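Local coordinates for aminotransferase, class I (PDB 2O1B), which probably catalyses pyridoxal-phosphate-dependent transfer of amino groups between amino acids and 2-oxo acids, most likely with aspartate as a substrate, at residues A[91-96]-A[293-298]; A[233-238]-A[243-248]; A[317-322]-A[337-342]; A[165-170]-A[329-334]. One frame throughout, in Å; residues are numbered along the deposited sequence.

How the interactions relate
All four contacts lie within one class I aminotransferase chain. Interaction 2 joins a loop to strand 245-250 of the seven-stranded mixed sheet and is nested within the loops closed by interactions 1 and 4. Its centre is about 19 Å from that of interaction 1, where helices 88-102 and 288-300 pack together. Interaction 1 closes before interaction 3 opens, whereas the segments of interactions 3 and 4 alternate. These two touch, centres about 12 Å apart, through neighbouring strands 330-331 and 338-342 and through Glu320 OE1 and Ala333 N. Interactions 1 and 4 lie on opposite sides of the chain's centre, their centres about 33 Å apart. Interaction 4 brings the regions of the two sheets into contact.

Interaction 1 of 4, residues A[91-96]-A[293-298]; sequences KQAIVD and AAIYAL
Ala93 directs its methyl group at helix 288-300, where it settles against the backbone and side chain of Ile295 and the root of Leu298. CB of Ala93 is 4.3 Å from CA of Ile295, so the small residue meets the helix surface itself as well as the side chains growing from it. CG2 of Ile295 lies 4.4 Å from the Ala93 CB, and CB of Leu298 comes in roughly at right angles to that, 4.3 Å from the same methyl. The Leu298 side chain then runs past Ala93 to Ile94. There the Ile94 CB leads away from the partner helix, yet its CG1 branch, placed opposite the carbonyl carbon (chi1 -71°), still touches CD1 of Leu298 at 4.2 Å. No hydrogen bond crosses between the segments, and the join is wholly apolar. The axes of segments 91-96 and 293-298 approach to 9.2 Å and run nearly parallel, their directions differing by 21°; with alanine at the nearest point, the CA atoms of Ala93 and Ile295 lie 5.8 Å apart. Around this pair, Phe90 and Phe97 of helix 88-102 also pack on Leu298, while Ile94 turns its other contacts to Val112 and Ile114 of strand 112-115. Helix 63-72 packs on Ala293 and Ala297, so helix 288-300 contacts both helices.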
loop_
_atom_site.group_PDB
_atom_site.type_symbol
_atom_site.label_atom_id
_atom_site.label_comp_id
_atom_site.label_asym_id
_atom_site.label_seq_id
_atom_site.Cartn_x
_atom_site.Cartn_y
_atom_site.Cartn_z
ATOM N N LYS A 91 -4.240 -15.283 -9.178
ATOM C CA LYS A 91 -5.706 -15.219 -9.306
ATOM C C LYS A 91 -6.327 -16.620 -9.282
ATOM O O LYS A 91 -7.387 -16.840 -8.692
ATOM C CB LYS A 91 -6.101 -14.505 -10.600
ATOM C CG LYS A 91 -5.618 -13.065 -10.713
ATOM C CD LYS A 91 -6.035 -12.502 -12.059
ATOM C CE LYS A 91 -5.479 -11.107 -12.287
ATOM N NZ LYS A 91 -5.582 -10.737 -13.732
ATOM N N GLN A 92 -5.644 -17.559 -9.933
ATOM C CA GLN A 92 -6.080 -18.942 -10.015
ATOM C C GLN A 92 -5.945 -19.693 -8.690
ATOM O O GLN A 92 -6.793 -20.525 -8.367
ATOM C CB GLN A 92 -5.324 -19.673 -11.123
ATOM C CG GLN A 92 -5.821 -21.085 -11.392
ATOM C CD GLN A 92 -7.193 -21.116 -12.051
ATOM O OE1 GLN A 92 -7.396 -20.513 -13.098
ATOM N NE2 GLN A 92 -8.129 -21.839 -11.452
ATOM N N ALA A 93 -4.877 -19.424 -7.938
ATOM C CA ALA A 93 -4.689 -20.069 -6.629
ATOM C C ALA A 93 -5.771 -19.611 -5.656
ATOM O O ALA A 93 -6.199 -20.376 -4.794
ATOM C CB ALA A 93 -3.306 -19.782 -6.066
ATOM N N ILE A 94 -6.217 -18.371 -5.831
ATOM C CA ILE A 94 -7.298 -17.797 -5.041
ATOM C C ILE A 94 -8.639 -18.476 -5.316
ATOM O O ILE A 94 -9.330 -18.886 -4.380
ATOM C CB ILE A 94 -7.423 -16.265 -5.274
ATOM C CG1 ILE A 94 -6.243 -15.527 -4.622
ATOM C CG2 ILE A 94 -8.733 -15.736 -4.701
ATOM C CD1 ILE A 94 -6.042 -14.096 -5.117
ATOM N N VAL A 95 -9.023 -18.585 -6.590
ATOM C CA VAL A 95 -10.317 -19.204 -6.920
ATOM C C VAL A 95 -10.339 -20.686 -6.568
ATOM O O VAL A 95 -11.367 -21.199 -6.116
ATOM C CB VAL A 95 -10.767 -18.976 -8.403
ATOM C CG1 VAL A 95 -10.720 -17.498 -8.773
ATOM C CG2 VAL A 95 -9.947 -19.795 -9.377
ATOM N N ASP A 96 -9.205 -21.364 -6.778
ATOM C CA ASP A 96 -9.043 -22.777 -6.416
ATOM C C ASP A 96 -9.206 -22.997 -4.915
ATOM O O ASP A 96 -9.861 -23.949 -4.487
ATOM C CB ASP A 96 -7.666 -23.301 -6.828
ATOM C CG ASP A 96 -7.513 -23.495 -8.342
ATOM O OD1 ASP A 96 -8.495 -23.337 -9.110
ATOM O OD2 ASP A 96 -6.379 -23.811 -8.760
ATOM N N ALA A 293 5.308 -16.904 -3.442
ATOM C CA ALA A 293 5.231 -17.453 -2.093
ATOM C C ALA A 293 3.776 -17.617 -1.644
ATOM O O ALA A 293 3.424 -18.622 -1.041
ATOM C CB ALA A 293 5.985 -16.569 -1.126
ATOM N N ALA A 294 2.943 -16.618 -1.945
ATOM C CA ALA A 294 1.513 -16.669 -1.664
ATOM C C ALA A 294 0.788 -17.798 -2.420
ATOM O O ALA A 294 -0.077 -18.487 -1.854
ATOM C CB ALA A 294 0.880 -15.326 -1.966
ATOM N N ILE A 295 1.155 -17.985 -3.689
ATOM C CA ILE A 295 0.598 -19.035 -4.536
ATOM C C ILE A 295 0.943 -20.362 -3.898
ATOM O O ILE A 295 0.090 -21.234 -3.741
ATOM C CB ILE A 295 1.202 -18.990 -5.976
ATOM C CG1 ILE A 295 0.609 -17.828 -6.783
ATOM C CG2 ILE A 295 0.992 -20.337 -6.721
ATOM C CD1 ILE A 295 1.496 -17.347 -7.945
ATOM N N TYR A 296 2.209 -20.508 -3.528
ATOM C CA TYR A 296 2.672 -21.756 -2.949
ATOM C C TYR A 296 1.912 -22.057 -1.663
ATOM O O TYR A 296 1.492 -23.185 -1.455
ATOM C CB TYR A 296 4.169 -21.697 -2.688
ATOM C CG TYR A 296 4.751 -23.055 -2.430
ATOM C CD1 TYR A 296 4.975 -23.503 -1.130
ATOM C CD2 TYR A 296 5.043 -23.911 -3.487
ATOM C CE1 TYR A 296 5.499 -24.758 -0.897
ATOM C CE2 TYR A 296 5.570 -25.162 -3.264
ATOM C CZ TYR A 296 5.796 -25.576 -1.970
ATOM O OH TYR A 296 6.320 -26.821 -1.761
ATOM N N ALA A 297 1.698 -21.032 -0.833
ATOM C CA ALA A 297 1.010 -21.208 0.444
ATOM C C ALA A 297 -0.413 -21.711 0.244
ATOM O O ALA A 297 -0.799 -22.735 0.807
ATOM C CB ALA A 297 1.020 -19.920 1.243
ATOM N N LEU A 298 -1.177 -20.984 -0.569
ATOM C CA LEU A 298 -2.573 -21.305 -0.847
ATOM C C LEU A 298 -2.757 -22.678 -1.446
ATOM O O LEU A 298 -3.668 -23.403 -1.061
ATOM C CB LEU A 298 -3.191 -20.245 -1.767
ATOM C CG LEU A 298 -3.376 -18.875 -1.110
ATOM C CD1 LEU A 298 -3.652 -17.797 -2.157
ATOM C CD2 LEU A 298 -4.503 -18.950 -0.100
#

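Interaction 2 of 4, residues A[233-238]-A[243-248]; sequences PSILAS and DVAIEI
Glu247 swings CG opposite its backbone N (chi1 -169°) and stays extended beyond it, carrying the carboxylate from strand 245-250 up to the turn at Ser234. Ser234 answers with OG likewise turned from its own N (chi1 176°), which sets the hydroxyl beside the acid. OG donates to OE1 of Glu247 at 2.6 Å, arriving on the syn side but somewhat above the carboxylate plane. The same OG accepts from the backbone N of Leu236 at 3.1 Å, closing an ST turn. The second carboxylate oxygen faces the backbone: N of Ile235 lies 2.9 Å from OE2 of Glu247, although the position of OE2 is less certain and this bond should be read with caution. Below the polar grip, the side chains of Ile235 and Glu247 run alongside each other with opposite headings. CD1 of Ile235 reaches CB of Ala245 at 3.9 Å, and CD2 of Leu236 rests 3.7 Å from O of Ala245, so aliphatic groups lie against Ala245. His219 of the adjacent strand 216-220 also packs on Glu247. OE1 is contacted by two hydroxyls, Ser234 OG and Tyr98 OH, and OE2 perhaps by Ile235 N, an environment that could stabilise a charged carboxylate. Because Ser234 OG gives to the acid and accepts from Leu236 N, the two bonds fix its rotation and may reinforce each other.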
loop_
_atom_site.group_PDB
_atom_site.type_symbol
_atom_site.label_atom_id
_atom_site.label_comp_id
_atom_site.label_asym_id
_atom_site.label_seq_id
_atom_site.Cartn_x
_atom_site.Cartn_y
_atom_site.Cartn_z
ATOM N N PRO A 233 -17.927 -20.480 8.231
ATOM C CA PRO A 233 -18.512 -20.323 6.910
ATOM C C PRO A 233 -18.095 -19.036 6.189
ATOM O O PRO A 233 -17.836 -18.009 6.828
ATOM C CB PRO A 233 -20.015 -20.288 7.203
ATOM C CG PRO A 233 -20.110 -19.703 8.521
ATOM C CD PRO A 233 -18.877 -20.102 9.288
ATOM N N SER A 234 -18.052 -19.117 4.861
ATOM C CA SER A 234 -17.867 -17.954 4.010
ATOM C C SER A 234 -19.228 -17.275 3.811
ATOM O O SER A 234 -20.239 -17.959 3.675
ATOM C CB SER A 234 -17.307 -18.397 2.658
ATOM O OG SER A 234 -17.183 -17.301 1.757
ATOM N N ILE A 235 -19.255 -15.945 3.776
ATOM C CA ILE A 235 -20.487 -15.237 3.405
ATOM C C ILE A 235 -20.858 -15.523 1.940
ATOM O O ILE A 235 -22.029 -15.466 1.562
ATOM C CB ILE A 235 -20.383 -13.709 3.653
ATOM C CG1 ILE A 235 -21.772 -13.055 3.595
ATOM C CG2 ILE A 235 -19.371 -13.044 2.674
ATOM C CD1 ILE A 235 -21.814 -11.606 4.096
ATOM N N LEU A 236 -19.851 -15.844 1.122
ATOM C CA LEU A 236 -20.077 -16.130 -0.295
ATOM C C LEU A 236 -20.613 -17.535 -0.567
ATOM O O LEU A 236 -21.037 -17.819 -1.687
ATOM C CB LEU A 236 -18.820 -15.866 -1.126
ATOM C CG LEU A 236 -18.170 -14.482 -1.050
ATOM C CD1 LEU A 236 -17.063 -14.414 -2.071
ATOM C CD2 LEU A 236 -19.169 -13.392 -1.292
ATOM N N ALA A 237 -20.612 -18.407 0.442
ATOM C CA ALA A 237 -21.211 -19.743 0.296
ATOM C C ALA A 237 -22.714 -19.726 0.580
ATOM O O ALA A 237 -23.423 -20.700 0.306
ATOM C CB ALA A 237 -20.502 -20.764 1.181
ATOM N N SER A 238 -23.198 -18.627 1.145
ATOM C CA SER A 238 -24.638 -18.436 1.308
ATOM C C SER A 238 -25.228 -18.021 -0.036
ATOM O O SER A 238 -24.629 -17.227 -0.747
ATOM C CB SER A 238 -24.926 -17.370 2.367
ATOM O OG SER A 238 -24.735 -17.875 3.679
ATOM N N ASP A 243 -24.020 -11.166 -4.492
ATOM C CA ASP A 243 -24.881 -10.064 -4.923
ATOM C C ASP A 243 -24.782 -8.865 -3.999
ATOM O O ASP A 243 -25.074 -7.738 -4.397
ATOM C CB ASP A 243 -26.338 -10.507 -4.959
ATOM C CG ASP A 243 -26.636 -11.491 -6.069
ATOM O OD1 ASP A 243 -25.716 -11.916 -6.803
ATOM O OD2 ASP A 243 -27.820 -11.847 -6.197
ATOM N N VAL A 244 -24.400 -9.113 -2.751
ATOM C CA VAL A 244 -24.375 -8.049 -1.740
ATOM C C VAL A 244 -22.989 -7.798 -1.153
ATOM O O VAL A 244 -22.730 -6.711 -0.644
ATOM C CB VAL A 244 -25.332 -8.331 -0.555
ATOM C CG1 VAL A 244 -26.766 -8.513 -1.031
ATOM C CG2 VAL A 244 -24.853 -9.547 0.246
ATOM N N ALA A 245 -22.118 -8.799 -1.216
ATOM C CA ALA A 245 -20.903 -8.792 -0.406
ATOM C C ALA A 245 -19.600 -9.122 -1.124
ATOM O O ALA A 245 -19.586 -9.802 -2.162
ATOM C CB ALA A 245 -21.067 -9.740 0.782
ATOM N N ILE A 246 -18.506 -8.630 -0.541
ATOM C CA ILE A 246 -17.172 -9.172 -0.797
ATOM C C ILE A 246 -16.660 -9.749 0.502
ATOM O O ILE A 246 -17.090 -9.349 1.587
ATOM C CB ILE A 246 -16.149 -8.109 -1.302
ATOM C CG1 ILE A 246 -16.061 -6.915 -0.340
ATOM C CG2 ILE A 246 -16.479 -7.680 -2.725
ATOM C CD1 ILE A 246 -14.894 -5.948 -0.640
ATOM N N GLU A 247 -15.747 -10.704 0.386
ATOM C CA GLU A 247 -15.078 -11.267 1.539
ATOM C C GLU A 247 -13.586 -11.022 1.412
ATOM O O GLU A 247 -13.017 -11.190 0.338
ATOM C CB GLU A 247 -15.346 -12.747 1.599
ATOM C CG GLU A 247 -14.926 -13.396 2.887
ATOM C CD GLU A 247 -15.670 -14.663 3.076
ATOM O OE1 GLU A 247 -15.329 -15.663 2.393
ATOM O OE2 GLU A 247 -16.617 -14.642 3.886
ATOM N N ILE A 248 -12.954 -10.635 2.514
ATOM C CA ILE A 248 -11.518 -10.348 2.510
ATOM C C ILE A 248 -10.793 -11.400 3.358
ATOM O O ILE A 248 -11.168 -11.677 4.493
ATOM C CB ILE A 248 -11.247 -8.900 2.941
ATOM C CG1 ILE A 248 -11.606 -7.957 1.775
ATOM C CG2 ILE A 248 -9.782 -8.717 3.360
ATOM C CD1 ILE A 248 -11.533 -6.504 2.069
#

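Interaction 3 of 4, residues A[317-322]-A[337-342]; sequences DRFEAM and IYVWLE
Glu320, on helix 302-325, reaches across to Val339 of strand 338-342 with a side chain extended beyond CG. From CB, which leaves the helix at a slant to the strand, CG stands opposite the carbonyl carbon (chi1 -68°) and passes 4.0 Å from CG2 of Val339. Beyond CG the chain stays straight, and CD brings the carboxylate to the two valine methyls. At the tip, OE1 touches both branches, lying 3.8 Å from CG2 and 4.0 Å from CG1 of Val339. That oxygen is nevertheless not left among methyls, since it also forms a hydrogen bond with the backbone N of Ala333, just after strand 330-331. Phe319, one residue earlier, adds the apolar half of the contact: its CD2 packs against CG2 of Val339 at 4.3 Å, while the ring also leans on Ala393 and Leu396 of helix 388-397. Val339 CG2 is therefore shared by a ring and a carboxylate-bearing chain. No hydrogen bond links the two segments. The acid's apolar stem makes it compatible with a buried valine, and its polar end, occupied by a main-chain amide, ties helix 302-325 to the loop that follows strand 330-331, while Val339 packs the helix on the sheet.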
loop_
_atom_site.group_PDB
_atom_site.type_symbol
_atom_site.label_atom_id
_atom_site.label_comp_id
_atom_site.label_asym_id
_atom_site.label_seq_id
_atom_site.Cartn_x
_atom_site.Cartn_y
_atom_site.Cartn_z
ATOM N N ASP A 317 -8.744 -24.128 25.300
ATOM C CA ASP A 317 -9.329 -25.072 26.258
ATOM C C ASP A 317 -8.631 -25.021 27.616
ATOM O O ASP A 317 -9.286 -25.029 28.658
ATOM C CB ASP A 317 -9.290 -26.504 25.705
ATOM C CG ASP A 317 -10.234 -26.709 24.531
ATOM O OD1 ASP A 317 -10.081 -27.714 23.803
ATOM O OD2 ASP A 317 -11.123 -25.860 24.332
ATOM N N ARG A 318 -7.303 -24.972 27.582
ATOM C CA ARG A 318 -6.479 -24.936 28.776
ATOM C C ARG A 318 -6.620 -23.613 29.512
ATOM O O ARG A 318 -6.718 -23.587 30.741
ATOM C CB ARG A 318 -5.015 -25.188 28.414
ATOM C CG ARG A 318 -4.729 -26.622 28.035
ATOM C CD ARG A 318 -3.443 -26.750 27.226
ATOM N NE ARG A 318 -2.254 -26.345 27.975
ATOM C CZ ARG A 318 -1.716 -27.036 28.978
ATOM N NH1 ARG A 318 -2.264 -28.180 29.383
ATOM N NH2 ARG A 318 -0.628 -26.581 29.585
ATOM N N PHE A 319 -6.643 -22.520 28.758
ATOM C CA PHE A 319 -6.685 -21.197 29.354
ATOM C C PHE A 319 -8.051 -20.895 29.948
ATOM O O PHE A 319 -8.143 -20.364 31.058
ATOM C CB PHE A 319 -6.308 -20.144 28.324
ATOM C CG PHE A 319 -5.992 -18.807 28.916
ATOM C CD1 PHE A 319 -4.745 -18.563 29.476
ATOM C CD2 PHE A 319 -6.934 -17.787 28.904
ATOM C CE1 PHE A 319 -4.447 -17.321 30.024
ATOM C CE2 PHE A 319 -6.641 -16.546 29.447
ATOM C CZ PHE A 319 -5.401 -16.310 30.004
ATOM N N GLU A 320 -9.102 -21.236 29.213
ATOM C CA GLU A 320 -10.465 -21.031 29.684
ATOM C C GLU A 320 -10.834 -21.973 30.841
ATOM O O GLU A 320 -11.708 -21.649 31.649
ATOM C CB GLU A 320 -11.460 -21.172 28.537
ATOM C CG GLU A 320 -11.379 -20.063 27.484
ATOM C CD GLU A 320 -12.542 -20.095 26.506
ATOM O OE1 GLU A 320 -12.602 -19.217 25.621
ATOM O OE2 GLU A 320 -13.396 -21.003 26.621
ATOM N N ALA A 321 -10.173 -23.130 30.909
ATOM C CA ALA A 321 -10.346 -24.068 32.026
ATOM C C ALA A 321 -9.814 -23.455 33.317
ATOM O O ALA A 321 -10.496 -23.471 34.336
ATOM C CB ALA A 321 -9.647 -25.394 31.738
HETATM N N MSE A 322 -8.598 -22.915 33.252
HETATM C CA MSE A 322 -7.996 -22.150 34.345
HETATM C C MSE A 322 -8.915 -21.022 34.816
HETATM O O MSE A 322 -9.115 -20.839 36.011
HETATM C CB MSE A 322 -6.648 -21.555 33.917
HETATM C CG MSE A 322 -5.539 -22.570 33.677
HETATM SE SE MSE A 322 -5.132 -23.644 35.249
HETATM C CE MSE A 322 -4.571 -22.234 36.486
ATOM N N ILE A 337 -7.964 -16.064 17.859
ATOM C CA ILE A 337 -6.810 -16.397 18.682
ATOM C C ILE A 337 -6.847 -15.732 20.081
ATOM O O ILE A 337 -5.836 -15.704 20.773
ATOM C CB ILE A 337 -5.480 -16.053 17.939
ATOM C CG1 ILE A 337 -5.376 -14.547 17.663
ATOM C CG2 ILE A 337 -5.349 -16.879 16.624
ATOM C CD1 ILE A 337 -4.019 -14.110 17.178
ATOM N N TYR A 338 -8.013 -15.218 20.485
ATOM C CA TYR A 338 -8.135 -14.461 21.741
ATOM C C TYR A 338 -9.169 -15.021 22.722
ATOM O O TYR A 338 -10.050 -15.805 22.341
ATOM C CB TYR A 338 -8.480 -12.990 21.466
ATOM C CG TYR A 338 -7.786 -12.362 20.281
ATOM C CD1 TYR A 338 -6.522 -11.782 20.411
ATOM C CD2 TYR A 338 -8.404 -12.321 19.031
ATOM C CE1 TYR A 338 -5.882 -11.189 19.321
ATOM C CE2 TYR A 338 -7.773 -11.733 17.937
ATOM C CZ TYR A 338 -6.515 -11.164 18.091
ATOM O OH TYR A 338 -5.887 -10.578 17.008
ATOM N N VAL A 339 -9.064 -14.608 23.988
ATOM C CA VAL A 339 -10.198 -14.709 24.919
ATOM C C VAL A 339 -10.636 -13.299 25.365
ATOM O O VAL A 339 -9.803 -12.438 25.628
ATOM C CB VAL A 339 -9.917 -15.677 26.107
ATOM C CG1 VAL A 339 -11.142 -15.816 27.028
ATOM C CG2 VAL A 339 -9.522 -17.060 25.588
ATOM N N TRP A 340 -11.948 -13.082 25.388
ATOM C CA TRP A 340 -12.587 -11.796 25.714
ATOM C C TRP A 340 -12.980 -11.915 27.181
ATOM O O TRP A 340 -13.895 -12.668 27.523
ATOM C CB TRP A 340 -13.803 -11.628 24.784
ATOM C CG TRP A 340 -14.602 -10.339 24.761
ATOM C CD1 TRP A 340 -15.959 -10.233 24.874
ATOM C CD2 TRP A 340 -14.119 -9.007 24.528
ATOM N NE1 TRP A 340 -16.357 -8.924 24.747
ATOM C CE2 TRP A 340 -15.248 -8.148 24.525
ATOM C CE3 TRP A 340 -12.849 -8.455 24.307
ATOM C CZ2 TRP A 340 -15.137 -6.767 24.351
ATOM C CZ3 TRP A 340 -12.738 -7.070 24.130
ATOM C CH2 TRP A 340 -13.872 -6.244 24.155
ATOM N N LEU A 341 -12.246 -11.194 28.043
ATOM C CA LEU A 341 -12.337 -11.312 29.505
ATOM C C LEU A 341 -13.029 -10.093 30.101
ATOM O O LEU A 341 -12.699 -8.966 29.748
ATOM C CB LEU A 341 -10.917 -11.380 30.096
ATOM C CG LEU A 341 -10.485 -12.050 31.413
ATOM C CD1 LEU A 341 -9.571 -11.104 32.175
ATOM C CD2 LEU A 341 -11.611 -12.534 32.323
ATOM N N GLU A 342 -13.970 -10.315 31.017
ATOM C CA GLU A 342 -14.568 -9.216 31.784
ATOM C C GLU A 342 -13.539 -8.544 32.684
ATOM O O GLU A 342 -12.683 -9.213 33.274
ATOM C CB GLU A 342 -15.727 -9.723 32.655
ATOM C CG GLU A 342 -16.927 -10.242 31.872
ATOM C CD GLU A 342 -18.221 -10.253 32.687
ATOM O OE1 GLU A 342 -18.392 -9.399 33.582
ATOM O OE2 GLU A 342 -19.068 -11.128 32.428
#

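Interaction 4 of 4, residues A[165-170]-A[329-334]; sequences PHYLPD and PFVHAK
Pro165 and His166, in the loop that follows strand 156-161 of the large mixed sheet, meet Val331 of the short edge strand 330-331 and Lys334 just beyond it. The polar link is between His166 and Lys334, the lysine chain coming in roughly perpendicular to the histidine side chain. Lys334 extends its chain and donates from NZ to ND1 of His166 at 2.6 Å, approaching the ring edge with a tilt of 16° from its plane. CG of the histidine lies beside its own backbone N (chi1 -61°), and although its CB heads away from the other segment, the ring comes back to the lysine. Over one face of that ring sits CB of Pro165, whose preceding peptide bond is cis. A water reinforces the bridge, accepting from Lys334 NZ at 2.8 Å and donating to the backbone O of His166. A second water donates to the carbonyl oxygens of Pro165 and His332. Val331 makes the remaining contacts: its CG1 lies 3.5 Å from O of Pro165 and makes an apolar contact at the edge of the Tyr167 ring, 4.2 Å from CE1. Tyr167 OH in turn is hydrogen-bonded to NE1 of Trp340 in the neighbouring strand. The contact thus joins a loop of the large domain to the edge of the small domain, an interdomain seam consistent with the two-domain architecture of fold type I aminotransferases.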
loop_
_atom_site.group_PDB
_atom_site.type_symbol
_atom_site.label_atom_id
_atom_site.label_comp_id
_atom_site.label_asym_id
_atom_site.label_seq_id
_atom_site.Cartn_x
_atom_site.Cartn_y
_atom_site.Cartn_z
ATOM N N PRO A 165 -23.838 -13.369 24.882
ATOM C CA PRO A 165 -22.611 -14.124 24.700
ATOM C C PRO A 165 -22.183 -14.321 23.244
ATOM O O PRO A 165 -21.045 -14.728 22.991
ATOM C CB PRO A 165 -22.946 -15.493 25.312
ATOM C CG PRO A 165 -24.324 -15.398 25.849
ATOM C CD PRO A 165 -24.973 -14.263 25.158
ATOM N N HIS A 166 -23.071 -14.046 22.295
ATOM C CA HIS A 166 -22.857 -14.532 20.932
ATOM C C HIS A 166 -22.514 -13.453 19.898
ATOM O O HIS A 166 -22.015 -13.779 18.817
ATOM C CB HIS A 166 -24.031 -15.418 20.492
ATOM C CG HIS A 166 -24.217 -16.634 21.353
ATOM N ND1 HIS A 166 -23.308 -17.670 21.376
ATOM C CD2 HIS A 166 -25.196 -16.975 22.224
ATOM C CE1 HIS A 166 -23.720 -18.602 22.218
ATOM N NE2 HIS A 166 -24.865 -18.206 22.745
ATOM N N TYR A 167 -22.757 -12.189 20.238
ATOM C CA TYR A 167 -22.352 -11.047 19.405
ATOM C C TYR A 167 -22.754 -11.165 17.926
ATOM O O TYR A 167 -21.933 -10.961 17.020
ATOM C CB TYR A 167 -20.838 -10.795 19.535
ATOM C CG TYR A 167 -20.421 -10.302 20.897
ATOM C CD1 TYR A 167 -19.795 -11.155 21.812
ATOM C CD2 TYR A 167 -20.665 -8.976 21.281
ATOM C CE1 TYR A 167 -19.406 -10.696 23.072
ATOM C CE2 TYR A 167 -20.281 -8.511 22.528
ATOM C CZ TYR A 167 -19.650 -9.376 23.420
ATOM O OH TYR A 167 -19.284 -8.897 24.656
ATOM N N LEU A 168 -24.019 -11.511 17.689
ATOM C CA LEU A 168 -24.553 -11.606 16.337
ATOM C C LEU A 168 -25.425 -10.372 16.055
ATOM O O LEU A 168 -26.012 -9.813 16.987
ATOM C CB LEU A 168 -25.366 -12.894 16.191
ATOM C CG LEU A 168 -24.651 -14.250 16.248
ATOM C CD1 LEU A 168 -25.662 -15.372 15.970
ATOM C CD2 LEU A 168 -23.457 -14.326 15.276
ATOM N N PRO A 169 -25.515 -9.939 14.780
ATOM C CA PRO A 169 -26.298 -8.734 14.517
ATOM C C PRO A 169 -27.773 -8.959 14.800
ATOM O O PRO A 169 -28.279 -10.071 14.621
ATOM C CB PRO A 169 -26.096 -8.499 13.014
ATOM C CG PRO A 169 -24.902 -9.327 12.636
ATOM C CD PRO A 169 -24.954 -10.500 13.542
ATOM N N ASP A 170 -28.453 -7.912 15.255
ATOM C CA ASP A 170 -29.899 -7.953 15.371
ATOM C C ASP A 170 -30.456 -6.805 14.550
ATOM O O ASP A 170 -30.563 -5.664 15.025
ATOM C CB ASP A 170 -30.368 -7.859 16.825
ATOM C CG ASP A 170 -31.880 -8.070 16.965
ATOM O OD1 ASP A 170 -32.357 -8.283 18.094
ATOM O OD2 ASP A 170 -32.600 -8.038 15.948
ATOM N N PRO A 329 -14.995 -14.352 35.099
ATOM C CA PRO A 329 -15.985 -14.259 34.011
ATOM C C PRO A 329 -15.402 -13.868 32.639
ATOM O O PRO A 329 -14.785 -12.809 32.496
ATOM C CB PRO A 329 -16.946 -13.173 34.497
ATOM C CG PRO A 329 -16.121 -12.321 35.403
ATOM C CD PRO A 329 -15.091 -13.220 36.037
ATOM N N PHE A 330 -15.605 -14.730 31.643
ATOM C CA PHE A 330 -15.151 -14.469 30.281
ATOM C C PHE A 330 -16.250 -14.850 29.282
ATOM O O PHE A 330 -17.235 -15.513 29.641
ATOM C CB PHE A 330 -13.858 -15.254 29.997
ATOM C CG PHE A 330 -14.009 -16.754 30.137
ATOM C CD1 PHE A 330 -14.351 -17.537 29.043
ATOM C CD2 PHE A 330 -13.821 -17.378 31.369
ATOM C CE1 PHE A 330 -14.503 -18.928 29.172
ATOM C CE2 PHE A 330 -13.967 -18.752 31.506
ATOM C CZ PHE A 330 -14.305 -19.529 30.412
ATOM N N VAL A 331 -16.081 -14.427 28.037
ATOM C CA VAL A 331 -16.926 -14.897 26.947
ATOM C C VAL A 331 -16.148 -16.002 26.224
ATOM O O VAL A 331 -15.052 -15.770 25.708
ATOM C CB VAL A 331 -17.347 -13.737 26.014
ATOM C CG1 VAL A 331 -18.040 -14.246 24.760
ATOM C CG2 VAL A 331 -18.253 -12.770 26.770
ATOM N N HIS A 332 -16.703 -17.212 26.244
ATOM C CA HIS A 332 -16.103 -18.371 25.576
ATOM C C HIS A 332 -15.797 -18.030 24.111
ATOM O O HIS A 332 -16.657 -17.497 23.398
ATOM C CB HIS A 332 -17.051 -19.583 25.698
ATOM C CG HIS A 332 -16.600 -20.806 24.959
ATOM N ND1 HIS A 332 -17.337 -21.364 23.936
ATOM C CD2 HIS A 332 -15.506 -21.589 25.106
ATOM C CE1 HIS A 332 -16.708 -22.433 23.478
ATOM N NE2 HIS A 332 -15.593 -22.591 24.170
ATOM N N ALA A 333 -14.561 -18.316 23.689
ATOM C CA ALA A 333 -14.098 -18.053 22.332
ATOM C C ALA A 333 -14.480 -19.196 21.403
ATOM O O ALA A 333 -14.256 -20.361 21.719
ATOM C CB ALA A 333 -12.588 -17.886 22.316
ATOM N N LYS A 334 -15.037 -18.860 20.244
ATOM C CA LYS A 334 -15.487 -19.896 19.303
ATOM C C LYS A 334 -14.561 -19.993 18.097
ATOM O O LYS A 334 -14.552 -20.990 17.376
ATOM C CB LYS A 334 -16.912 -19.612 18.847
ATOM C CG LYS A 334 -17.933 -19.449 19.983
ATOM C CD LYS A 334 -19.324 -19.264 19.405
ATOM C CE LYS A 334 -20.263 -18.594 20.380
ATOM N NZ LYS A 334 -21.527 -18.332 19.653
HETATM O O HOH W 1 -19.369 -17.433 23.388
HETATM O O HOH W 2 -21.122 -16.111 18.079
#